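Local coordinates for separin (PDB 5U1T), which acts as the caspase-like cysteine protease that cleaves the Mcd1/Scc1 subunit of cohesin at anaphase onset, allowing sister chromatids to separate, at residues A[99-102]-A[103-107]; A[244-247]-A[248-252]; A[1036-1039]-A[1040-1043]; A[1543-1547]-A[1548-1552]. All coordinates share one frame; numbering follows the deposited sequence.

Interaction 1 of 4, residues A[99-102]-A[103-107]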
loop_
_atom_site.group_PDB
_atom_site.type_symbol
_atom_site.label_atom_id
_atom_site.label_comp_id
_atom_site.label_asym_id
_atom_site.label_seq_id
_atom_site.Cartn_x
_atom_site.Cartn_y
_atom_site.Cartn_z
ATOM N N ILE A 99 -20.882 23.651 54.071
ATOM C CA ILE A 99 -19.693 24.080 53.342
ATOM C C ILE A 99 -18.945 22.890 52.687
ATOM O O ILE A 99 -18.577 22.963 51.519
ATOM C CB ILE A 99 -18.778 24.885 54.296
ATOM C CG1 ILE A 99 -19.453 26.223 54.577
ATOM C CG2 ILE A 99 -17.387 25.085 53.714
ATOM C CD1 ILE A 99 -18.880 26.992 55.763
ATOM N N PHE A 100 -18.774 21.808 53.444
ATOM C CA PHE A 100 -18.158 20.574 52.971
ATOM C C PHE A 100 -18.916 20.000 51.774
ATOM O O PHE A 100 -18.318 19.695 50.746
ATOM C CB PHE A 100 -18.100 19.570 54.122
ATOM C CG PHE A 100 -17.490 18.239 53.769
ATOM C CD1 PHE A 100 -16.361 18.153 52.969
ATOM C CD2 PHE A 100 -18.028 17.058 54.295
ATOM C CE1 PHE A 100 -15.789 16.899 52.662
ATOM C CE2 PHE A 100 -17.461 15.811 54.003
ATOM C CZ PHE A 100 -16.341 15.731 53.183
ATOM N N LEU A 101 -20.238 19.895 51.907
ATOM C CA LEU A 101 -21.100 19.395 50.846
ATOM C C LEU A 101 -20.914 20.220 49.567
ATOM O O LEU A 101 -20.827 19.674 48.441
ATOM C CB LEU A 101 -22.574 19.414 51.298
ATOM C CG LEU A 101 -23.640 18.824 50.352
ATOM C CD1 LEU A 101 -24.850 18.305 51.123
ATOM C CD2 LEU A 101 -24.087 19.821 49.267
ATOM N N PHE A 102 -20.857 21.536 49.748
ATOM C CA PHE A 102 -20.759 22.443 48.624
ATOM C C PHE A 102 -19.391 22.366 47.962
ATOM O O PHE A 102 -19.295 22.342 46.739
ATOM C CB PHE A 102 -21.024 23.862 49.057
ATOM C CG PHE A 102 -21.046 24.840 47.935
ATOM C CD1 PHE A 102 -22.219 25.103 47.260
ATOM C CD2 PHE A 102 -19.898 25.521 47.564
ATOM C CE1 PHE A 102 -22.250 26.021 46.233
ATOM C CE2 PHE A 102 -19.919 26.446 46.535
ATOM C CZ PHE A 102 -21.098 26.696 45.869
ATOM N N ASN A 103 -18.344 22.321 48.778
ATOM C CA ASN A 103 -16.987 22.329 48.265
ATOM C C ASN A 103 -16.672 21.072 47.456
ATOM O O ASN A 103 -15.919 21.122 46.502
ATOM C CB ASN A 103 -15.994 22.495 49.407
ATOM C CG ASN A 103 -15.894 23.920 49.871
ATOM O OD1 ASN A 103 -16.320 24.848 49.180
ATOM N ND2 ASN A 103 -15.338 24.109 51.046
ATOM N N GLU A 104 -17.296 19.964 47.832
ATOM C CA GLU A 104 -17.068 18.691 47.201
ATOM C C GLU A 104 -17.825 18.544 45.899
ATOM O O GLU A 104 -17.719 17.523 45.260
ATOM C CB GLU A 104 -17.477 17.565 48.133
ATOM C CG GLU A 104 -16.695 17.483 49.405
ATOM C CD GLU A 104 -15.376 16.782 49.221
ATOM O OE1 GLU A 104 -14.396 17.449 48.855
ATOM O OE2 GLU A 104 -15.298 15.561 49.436
ATOM N N THR A 105 -18.581 19.553 45.494
ATOM C CA THR A 105 -19.514 19.369 44.383
ATOM C C THR A 105 -19.561 20.576 43.449
ATOM O O THR A 105 -20.450 20.674 42.608
ATOM C CB THR A 105 -20.949 19.081 44.908
ATOM O OG1 THR A 105 -21.330 20.082 45.884
ATOM C CG2 THR A 105 -21.029 17.702 45.559
ATOM N N ASN A 106 -18.606 21.490 43.602
ATOM C CA ASN A 106 -18.596 22.736 42.844
ATOM C C ASN A 106 -17.176 23.181 42.504
ATOM O O ASN A 106 -16.248 22.928 43.270
ATOM C CB ASN A 106 -19.284 23.879 43.633
ATOM C CG ASN A 106 -20.763 23.615 43.935
ATOM O OD1 ASN A 106 -21.630 23.941 43.131
ATOM N ND2 ASN A 106 -21.050 23.040 45.100
ATOM N N LEU A 107 -17.000 23.885 41.390
ATOM C CA LEU A 107 -15.702 24.471 41.113
ATOM C C LEU A 107 -15.363 25.472 42.192
ATOM O O LEU A 107 -14.342 25.371 42.873
ATOM C CB LEU A 107 -15.663 25.157 39.751
ATOM C CG LEU A 107 -14.253 25.709 39.487
ATOM C CD1 LEU A 107 -13.187 24.598 39.377
ATOM C CD2 LEU A 107 -14.215 26.658 38.306
#
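Asn-106 folds back over the ring of Phe-102, and its side chain is best followed outward from the backbone. CB lies over the ring face, 4.2 Å from the Phe-102 centroid, a CH-pi contact. With chi1 at -62°, CG is swung beside its own backbone N and continues across the ring, 3.6 Å from Phe-102 CE1. OD1 sits above the CE1-CZ side of the same ring and is claimed by Asn-125 ND2. ND2, finally, lies over the centre of the ring and donates to Phe-102 O at 2.5 Å; the bond is nearly straight and reaches a lone pair in the carbonyl plane. Amide and ring planes are 18° apart, so the two groups are stacked. Phe-102 O also takes Thr-105 N at 3.1 Å, this one from well above the carbonyl plane.

All this happens where helix 91-103 runs out, in the N-terminal helical part of the molecule, and side chains take over from backbone donors there. Thr-105 OG1 bonds to Leu-101 O at 2.6 Å, and Tyr-128 OH bonds to both Thr-105 OG1 and Asn-106 ND2. One turn back, the regular bond from Asn-103 N to Ile-99 O survives, while Asn-103 OD1 bonds to Ala-110 N in the following loop.

On another flank of the helix the Glu-104 chain bends at chi2 and brings CG to 3.4 Å from Phe-100 CE1, its carboxylate 23° from the plane of that ring. The ring itself meets His-78 of helix 69-87, and Glu-104 OE2 bonds weakly to Asn-56 of helix 48-64.

Interaction 2 of 4, residues A[244-247]-A[248-252]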
loop_
_atom_site.group_PDB
_atom_site.type_symbol
_atom_site.label_atom_id
_atom_site.label_comp_id
_atom_site.label_asym_id
_atom_site.label_seq_id
_atom_site.Cartn_x
_atom_site.Cartn_y
_atom_site.Cartn_z
ATOM N N LEU A 244 -39.545 47.374 44.845
ATOM C CA LEU A 244 -39.807 47.089 43.441
ATOM C C LEU A 244 -40.358 45.681 43.259
ATOM O O LEU A 244 -41.337 45.480 42.552
ATOM C CB LEU A 244 -38.541 47.263 42.601
ATOM C CG LEU A 244 -38.051 48.691 42.352
ATOM C CD1 LEU A 244 -36.872 48.687 41.379
ATOM C CD2 LEU A 244 -39.186 49.588 41.853
ATOM N N SER A 245 -39.729 44.706 43.906
ATOM C CA SER A 245 -40.196 43.328 43.830
ATOM C C SER A 245 -41.543 43.166 44.526
ATOM O O SER A 245 -42.377 42.372 44.101
ATOM C CB SER A 245 -39.169 42.385 44.444
ATOM O OG SER A 245 -37.936 42.503 43.769
ATOM N N TYR A 246 -41.782 44.023 45.498
ATOM C CA TYR A 246 -43.027 43.994 46.223
ATOM C C TYR A 246 -44.099 44.615 45.369
ATOM O O TYR A 246 -45.187 44.082 45.261
ATOM C CB TYR A 246 -42.901 44.767 47.523
ATOM C CG TYR A 246 -44.223 45.134 48.149
ATOM C CD1 TYR A 246 -44.942 44.216 48.881
ATOM C CD2 TYR A 246 -44.744 46.404 48.009
ATOM C CE1 TYR A 246 -46.147 44.552 49.453
ATOM C CE2 TYR A 246 -45.947 46.747 48.577
ATOM C CZ TYR A 246 -46.643 45.818 49.298
ATOM O OH TYR A 246 -47.839 46.161 49.868
ATOM N N SER A 247 -43.772 45.743 44.760
ATOM C CA SER A 247 -44.704 46.466 43.911
ATOM C C SER A 247 -45.343 45.572 42.872
ATOM O O SER A 247 -46.557 45.497 42.758
ATOM C CB SER A 247 -43.984 47.597 43.191
ATOM O OG SER A 247 -43.614 48.614 44.087
ATOM N N MET A 248 -44.500 44.860 42.155
ATOM C CA MET A 248 -44.910 43.958 41.119
ATOM C C MET A 248 -46.104 43.100 41.435
ATOM O O MET A 248 -47.022 43.001 40.643
ATOM C CB MET A 248 -43.753 43.047 40.820
ATOM C CG MET A 248 -42.679 43.743 40.038
ATOM S SD MET A 248 -43.073 43.578 38.306
ATOM C CE MET A 248 -42.097 44.924 37.661
ATOM N N LEU A 249 -46.085 42.440 42.569
ATOM C CA LEU A 249 -47.188 41.581 42.908
ATOM C C LEU A 249 -48.361 42.362 43.477
ATOM O O LEU A 249 -49.468 41.848 43.519
ATOM C CB LEU A 249 -46.741 40.491 43.873
ATOM C CG LEU A 249 -46.018 39.348 43.180
ATOM C CD1 LEU A 249 -44.714 39.857 42.605
ATOM C CD2 LEU A 249 -45.782 38.191 44.129
ATOM N N TYR A 250 -48.148 43.604 43.894
ATOM C CA TYR A 250 -49.268 44.337 44.471
ATOM C C TYR A 250 -49.677 45.590 43.685
ATOM O O TYR A 250 -50.475 46.402 44.168
ATOM C CB TYR A 250 -48.937 44.742 45.903
ATOM C CG TYR A 250 -48.811 43.587 46.862
ATOM C CD1 TYR A 250 -47.628 42.867 46.965
ATOM C CD2 TYR A 250 -49.869 43.228 47.675
ATOM C CE1 TYR A 250 -47.510 41.821 47.847
ATOM C CE2 TYR A 250 -49.756 42.184 48.559
ATOM C CZ TYR A 250 -48.577 41.486 48.643
ATOM O OH TYR A 250 -48.475 40.448 49.532
ATOM N N ASP A 251 -49.115 45.760 42.491
ATOM C CA ASP A 251 -49.537 46.843 41.609
ATOM C C ASP A 251 -50.985 46.610 41.230
ATOM O O ASP A 251 -51.356 45.513 40.808
ATOM C CB ASP A 251 -48.654 46.924 40.355
ATOM C CG ASP A 251 -47.631 48.056 40.429
ATOM O OD1 ASP A 251 -47.541 48.723 41.489
ATOM O OD2 ASP A 251 -46.912 48.266 39.425
ATOM N N GLY A 252 -51.800 47.643 41.394
ATOM C CA GLY A 252 -53.218 47.531 41.120
ATOM C C GLY A 252 -53.970 46.932 42.296
ATOM O O GLY A 252 -54.945 46.204 42.102
#
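Ser-247 O is gripped twice: Tyr-250 N donates to it at 2.7 Å from above the carbonyl plane, and Asp-251 N adds a weak, strongly bent bond. One residue earlier, Tyr-246 O accepts only weak bonds, from Leu-249 N and Tyr-250 N. Further back, Met-248 N to Leu-244 O is a nearly straight helical bond of 3.2 Å. Toward its end, then, helix 236-250 gives up good i to i+4 bonds; the soundest one left there is the i to i+3 bond to Ser-247 O, with weak ones around it.

On the side chains, the contact is an offset stack of two tyrosines one turn apart. Tyr-246 has CG anti to its backbone N (chi1 163°), whereas Tyr-250 has it beside the N (chi1 -67°). The two rings therefore lean together, with centroids 4.5 Å apart and planes at 23°. Tyr-246 CE1 lies over one face of the Tyr-250 ring near its rim, 3.4 Å from Tyr-250 CD1. That same CD1 edge points in plane at Tyr-246 O, 3.2 Å away.

Both hydroxyls are tied down beyond the stack, which should fix the rings' rotation. Tyr-246 OH bonds to Ile-256 N in the loop ahead, and Tyr-250 OH to Leu-198 O. The second bond joins helix 236-250 to helix 190-203, against which Tyr-246 packs on Leu-195 and Leu-249 on Lys-202 and Gln-203.

Interaction 3 of 4, residues A[1036-1039]-A[1040-1043]; sequences NHEL and SKIS
Both His-1037 (chi1 173°) and Glu-1038 (chi1 -176°) carry CG anti to the backbone N, while Lys-1041 has its CG beside the N (chi1 -63°), and these settings let the lysine reach back to residues four and three positions earlier. Its CG lies over one face of the His-1037 imidazole and its CD comes to 3.8 Å from His-1037 NE2. A bend at chi3 then turns the chain toward Glu-1038, whose own bend at chi2 brings the carboxylate across to meet it.

Lys-1041 CE comes closer than NZ does, 3.2 Å from Glu-1038 OE1, and the charged NZ stays 3.8 Å from that oxygen, a long salt bridge. The other oxygen, OE2, rests 3.5 Å from Ile-1042 CG1 and bonds to His-936 NE2. A buried carboxylate is thus divided between a lysine on one oxygen and a histidine on the other; both neighbours would tend to stabilise its negative charge.

Beneath these groups runs ordinary alpha-helical bonding, with Ile-1042 N to Glu-1038 O at 2.9 Å. Ser-1043 adds a side-chain bond of its own, OG to Ser-1040 O at 2.6 Å, and Ser-1044 OG bonds to the same carbonyl oxygen.

These are the first two turns of helix 1036-1054, wedged between two others. Glu-1038, Lys-1041 and Ile-1042 face Ile-932, Val-935 and His-936 of helix 927-946, whereas Asn-1036 and Leu-1039 pack on helix 1075-1088, where Asn-1036 ND2 bonds to Pro-1076 O.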
loop_
_atom_site.group_PDB
_atom_site.type_symbol
_atom_site.label_atom_id
_atom_site.label_comp_id
_atom_site.label_asym_id
_atom_site.label_seq_id
_atom_site.Cartn_x
_atom_site.Cartn_y
_atom_site.Cartn_z
ATOM N N ASN A 1036 6.271 -15.162 -23.784
ATOM C CA ASN A 1036 7.170 -15.808 -24.717
ATOM C C ASN A 1036 7.106 -17.329 -24.680
ATOM O O ASN A 1036 7.139 -17.966 -25.733
ATOM C CB ASN A 1036 8.604 -15.359 -24.478
ATOM C CG ASN A 1036 9.457 -15.485 -25.731
ATOM O OD1 ASN A 1036 9.203 -14.810 -26.736
ATOM N ND2 ASN A 1036 10.464 -16.361 -25.682
ATOM N N HIS A 1037 6.984 -17.916 -23.497
ATOM C CA HIS A 1037 6.963 -19.366 -23.412
ATOM C C HIS A 1037 5.680 -19.946 -24.035
ATOM O O HIS A 1037 5.674 -21.069 -24.528
ATOM C CB HIS A 1037 7.117 -19.823 -21.965
ATOM C CG HIS A 1037 6.944 -21.298 -21.773
ATOM N ND1 HIS A 1037 7.959 -22.205 -22.012
ATOM C CD2 HIS A 1037 5.874 -22.027 -21.378
ATOM C CE1 HIS A 1037 7.517 -23.427 -21.771
ATOM N NE2 HIS A 1037 6.259 -23.344 -21.371
ATOM N N GLU A 1038 4.598 -19.168 -24.010
ATOM C CA GLU A 1038 3.356 -19.576 -24.647
ATOM C C GLU A 1038 3.439 -19.372 -26.164
ATOM O O GLU A 1038 2.863 -20.147 -26.937
ATOM C CB GLU A 1038 2.162 -18.804 -24.072
ATOM C CG GLU A 1038 0.810 -19.255 -24.628
ATOM C CD GLU A 1038 0.507 -20.729 -24.339
ATOM O OE1 GLU A 1038 1.036 -21.263 -23.340
ATOM O OE2 GLU A 1038 -0.249 -21.366 -25.108
ATOM N N LEU A 1039 4.143 -18.320 -26.582
ATOM C CA LEU A 1039 4.332 -18.038 -27.999
ATOM C C LEU A 1039 5.120 -19.173 -28.614
ATOM O O LEU A 1039 4.958 -19.496 -29.768
ATOM C CB LEU A 1039 5.055 -16.706 -28.215
ATOM C CG LEU A 1039 5.339 -16.316 -29.667
ATOM C CD1 LEU A 1039 4.057 -16.106 -30.462
ATOM C CD2 LEU A 1039 6.248 -15.087 -29.753
ATOM N N SER A 1040 5.968 -19.782 -27.805
ATOM C CA SER A 1040 6.792 -20.891 -28.213
ATOM C C SER A 1040 5.948 -22.147 -28.463
ATOM O O SER A 1040 6.046 -22.786 -29.529
ATOM C CB SER A 1040 7.850 -21.126 -27.140
ATOM O OG SER A 1040 8.441 -22.402 -27.239
ATOM N N LYS A 1041 5.113 -22.484 -27.486
ATOM C CA LYS A 1041 4.224 -23.630 -27.556
ATOM C C LYS A 1041 3.145 -23.485 -28.628
ATOM O O LYS A 1041 2.787 -24.454 -29.282
ATOM C CB LYS A 1041 3.573 -23.855 -26.195
ATOM C CG LYS A 1041 4.574 -24.192 -25.119
ATOM C CD LYS A 1041 3.905 -24.809 -23.912
ATOM C CE LYS A 1041 2.627 -24.063 -23.553
ATOM N NZ LYS A 1041 1.670 -24.942 -22.792
ATOM N N ILE A 1042 2.657 -22.283 -28.824
ATOM C CA ILE A 1042 1.671 -22.052 -29.847
ATOM C C ILE A 1042 2.303 -22.201 -31.216
ATOM O O ILE A 1042 1.672 -22.615 -32.150
ATOM C CB ILE A 1042 1.051 -20.665 -29.699
ATOM C CG1 ILE A 1042 0.143 -20.641 -28.496
ATOM C CG2 ILE A 1042 0.208 -20.312 -30.900
ATOM C CD1 ILE A 1042 -0.951 -21.655 -28.587
ATOM N N SER A 1043 3.569 -21.866 -31.325
ATOM C CA SER A 1043 4.252 -21.983 -32.579
ATOM C C SER A 1043 4.475 -23.423 -32.919
ATOM O O SER A 1043 4.295 -23.820 -34.034
ATOM C CB SER A 1043 5.574 -21.250 -32.528
ATOM O OG SER A 1043 6.572 -22.043 -31.943
#

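Interaction 4 of 4, residues A[1543-1547]-A[1548-1552]; sequences ELFEK and MGFRC
Phe-1545 O takes two backbone N-H groups from opposite faces of its carbonyl plane: Gly-1549 N at 2.9 Å and Phe-1550 N at 2.7 Å. A weak third bond runs from Gly-1549 N to Glu-1546 O. Before this point the helix is regular, with Met-1548 N to Leu-1544 O at 3.1 Å.

The side chains beyond the turn come back alongside the helix. Phe-1550 lies beside Phe-1545 and points the same way, their CB atoms 3.8 Å apart. Phe-1550 CD2 stands over one face of the Phe-1545 ring, toward its rim, and the planes meet obliquely at 58°.

The bonds Phe-1550 N to Phe-1545 O and Gly-1549 N to Glu-1546 O make a Schellman motif, here ending helix 1534-1548 of the caspase-like protease domain. Gly-1549 is its C-prime residue, with the positive phi (102°) that a glycine adopts readily. The turn sends the chain toward helix 1423-1436, where Phe-1550 meets Ile-1436. Leu-1544 and Met-1548, side by side on the helix, rest on Phe-1493 of strand 1492-1494, shortly ahead of the probable active-site Cys-1497.

At the surface a charged chain follows the same reversal. Glu-1546 OE1 pairs with Lys-1547 NZ at 3.4 Å, and Glu-1546 OE2 with Arg-1551 NH1 at a long 3.9 Å. Carboxylate and guanidinium stand 78° apart, which leaves a weak, undirected attraction between charges, no N-H pointing at the oxygen.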
loop_
_atom_site.group_PDB
_atom_site.type_symbol
_atom_site.label_atom_id
_atom_site.label_comp_id
_atom_site.label_asym_id
_atom_site.label_seq_id
_atom_site.Cartn_x
_atom_site.Cartn_y
_atom_site.Cartn_z
ATOM N N GLU A 1543 46.807 -23.191 -32.713
ATOM C CA GLU A 1543 46.459 -23.759 -34.003
ATOM C C GLU A 1543 45.439 -22.911 -34.761
ATOM O O GLU A 1543 45.515 -22.772 -35.985
ATOM C CB GLU A 1543 45.930 -25.178 -33.809
ATOM C CG GLU A 1543 45.626 -25.901 -35.102
ATOM C CD GLU A 1543 46.861 -26.176 -35.950
ATOM O OE1 GLU A 1543 47.997 -26.006 -35.450
ATOM O OE2 GLU A 1543 46.686 -26.584 -37.126
ATOM N N LEU A 1544 44.498 -22.342 -34.021
ATOM C CA LEU A 1544 43.440 -21.519 -34.589
ATOM C C LEU A 1544 44.013 -20.285 -35.280
ATOM O O LEU A 1544 43.668 -19.978 -36.426
ATOM C CB LEU A 1544 42.457 -21.121 -33.484
ATOM C CG LEU A 1544 41.071 -20.562 -33.809
ATOM C CD1 LEU A 1544 41.094 -19.060 -33.890
ATOM C CD2 LEU A 1544 40.535 -21.159 -35.091
ATOM N N PHE A 1545 44.898 -19.591 -34.566
ATOM C CA PHE A 1545 45.590 -18.411 -35.081
ATOM C C PHE A 1545 46.426 -18.721 -36.324
ATOM O O PHE A 1545 46.396 -17.979 -37.312
ATOM C CB PHE A 1545 46.508 -17.814 -34.009
ATOM C CG PHE A 1545 45.799 -17.362 -32.761
ATOM C CD1 PHE A 1545 44.486 -16.931 -32.796
ATOM C CD2 PHE A 1545 46.462 -17.354 -31.545
ATOM C CE1 PHE A 1545 43.851 -16.511 -31.642
ATOM C CE2 PHE A 1545 45.826 -16.935 -30.392
ATOM C CZ PHE A 1545 44.524 -16.516 -30.444
ATOM N N GLU A 1546 47.192 -19.808 -36.268
ATOM C CA GLU A 1546 48.086 -20.140 -37.362
ATOM C C GLU A 1546 47.307 -20.475 -38.627
ATOM O O GLU A 1546 47.663 -20.013 -39.710
ATOM C CB GLU A 1546 49.007 -21.295 -36.978
ATOM C CG GLU A 1546 50.418 -21.136 -37.540
ATOM C CD GLU A 1546 50.500 -21.412 -39.046
ATOM O OE1 GLU A 1546 49.585 -22.096 -39.592
ATOM O OE2 GLU A 1546 51.491 -20.954 -39.680
ATOM N N LYS A 1547 46.240 -21.259 -38.495
ATOM C CA LYS A 1547 45.446 -21.642 -39.665
ATOM C C LYS A 1547 44.682 -20.444 -40.266
ATOM O O LYS A 1547 44.443 -20.401 -41.483
ATOM C CB LYS A 1547 44.472 -22.780 -39.311
ATOM C CG LYS A 1547 45.127 -24.148 -39.079
ATOM C CD LYS A 1547 45.258 -24.960 -40.373
ATOM C CE LYS A 1547 46.585 -25.725 -40.459
ATOM N NZ LYS A 1547 47.786 -24.823 -40.602
ATOM N N MET A 1548 44.264 -19.524 -39.415
ATOM C CA MET A 1548 43.536 -18.357 -39.874
ATOM C C MET A 1548 44.475 -17.305 -40.437
ATOM O O MET A 1548 44.060 -16.453 -41.211
ATOM C CB MET A 1548 42.658 -17.777 -38.767
ATOM C CG MET A 1548 41.338 -17.217 -39.278
ATOM S SD MET A 1548 40.077 -17.043 -38.021
ATOM C CE MET A 1548 40.871 -17.997 -36.757
ATOM N N GLY A 1549 45.739 -17.368 -40.041
ATOM C CA GLY A 1549 46.737 -16.449 -40.533
ATOM C C GLY A 1549 47.091 -15.343 -39.576
ATOM O O GLY A 1549 47.779 -14.402 -39.932
ATOM N N PHE A 1550 46.623 -15.459 -38.346
ATOM C CA PHE A 1550 46.889 -14.445 -37.354
ATOM C C PHE A 1550 48.337 -14.433 -36.970
ATOM O O PHE A 1550 48.756 -15.126 -36.051
ATOM C CB PHE A 1550 46.058 -14.670 -36.111
ATOM C CG PHE A 1550 46.000 -13.483 -35.219
ATOM C CD1 PHE A 1550 45.619 -12.262 -35.717
ATOM C CD2 PHE A 1550 46.339 -13.583 -33.894
ATOM C CE1 PHE A 1550 45.569 -11.160 -34.908
ATOM C CE2 PHE A 1550 46.291 -12.487 -33.077
ATOM C CZ PHE A 1550 45.908 -11.276 -33.588
ATOM N N ARG A 1551 49.096 -13.626 -37.687
ATOM C CA ARG A 1551 50.517 -13.472 -37.448
ATOM C C ARG A 1551 50.933 -12.022 -37.644
ATOM O O ARG A 1551 50.100 -11.139 -37.787
ATOM C CB ARG A 1551 51.308 -14.395 -38.373
ATOM C CG ARG A 1551 51.775 -15.675 -37.705
ATOM C CD ARG A 1551 51.793 -16.856 -38.667
ATOM N NE ARG A 1551 52.327 -16.504 -39.981
ATOM C CZ ARG A 1551 53.394 -17.068 -40.541
ATOM N NH1 ARG A 1551 54.061 -18.024 -39.910
ATOM N NH2 ARG A 1551 53.795 -16.673 -41.742
ATOM N N CYS A 1552 52.230 -11.767 -37.649
ATOM C CA CYS A 1552 52.697 -10.408 -37.818
ATOM C C CYS A 1552 53.116 -10.093 -39.240
ATOM O O CYS A 1552 53.344 -8.937 -39.567
ATOM C CB CYS A 1552 53.824 -10.117 -36.845
ATOM S SG CYS A 1552 53.285 -10.167 -35.127
#

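The four contacts follow one another along the chain without overlapping. Interactions 1 and 2 belong to the N-terminal helical region, on helices 91-103 and 236-250, with centres about 36 Å apart. Interactions 3 and 4 lie across the centre of the chain, their centres about 43 Å apart: one opens helix 1036-1054, the other closes helix 1534-1548, beside the six-stranded sheet of the protease domain. Interactions 2 and 4 lie on opposite sides of the chain's centre, about 138 Å apart between centres. None touches another, and each is local to its own helix: interaction 3 at a helix start, interactions 1, 2 and 4 at helix ends, across a long helical body joined to a compact catalytic domain.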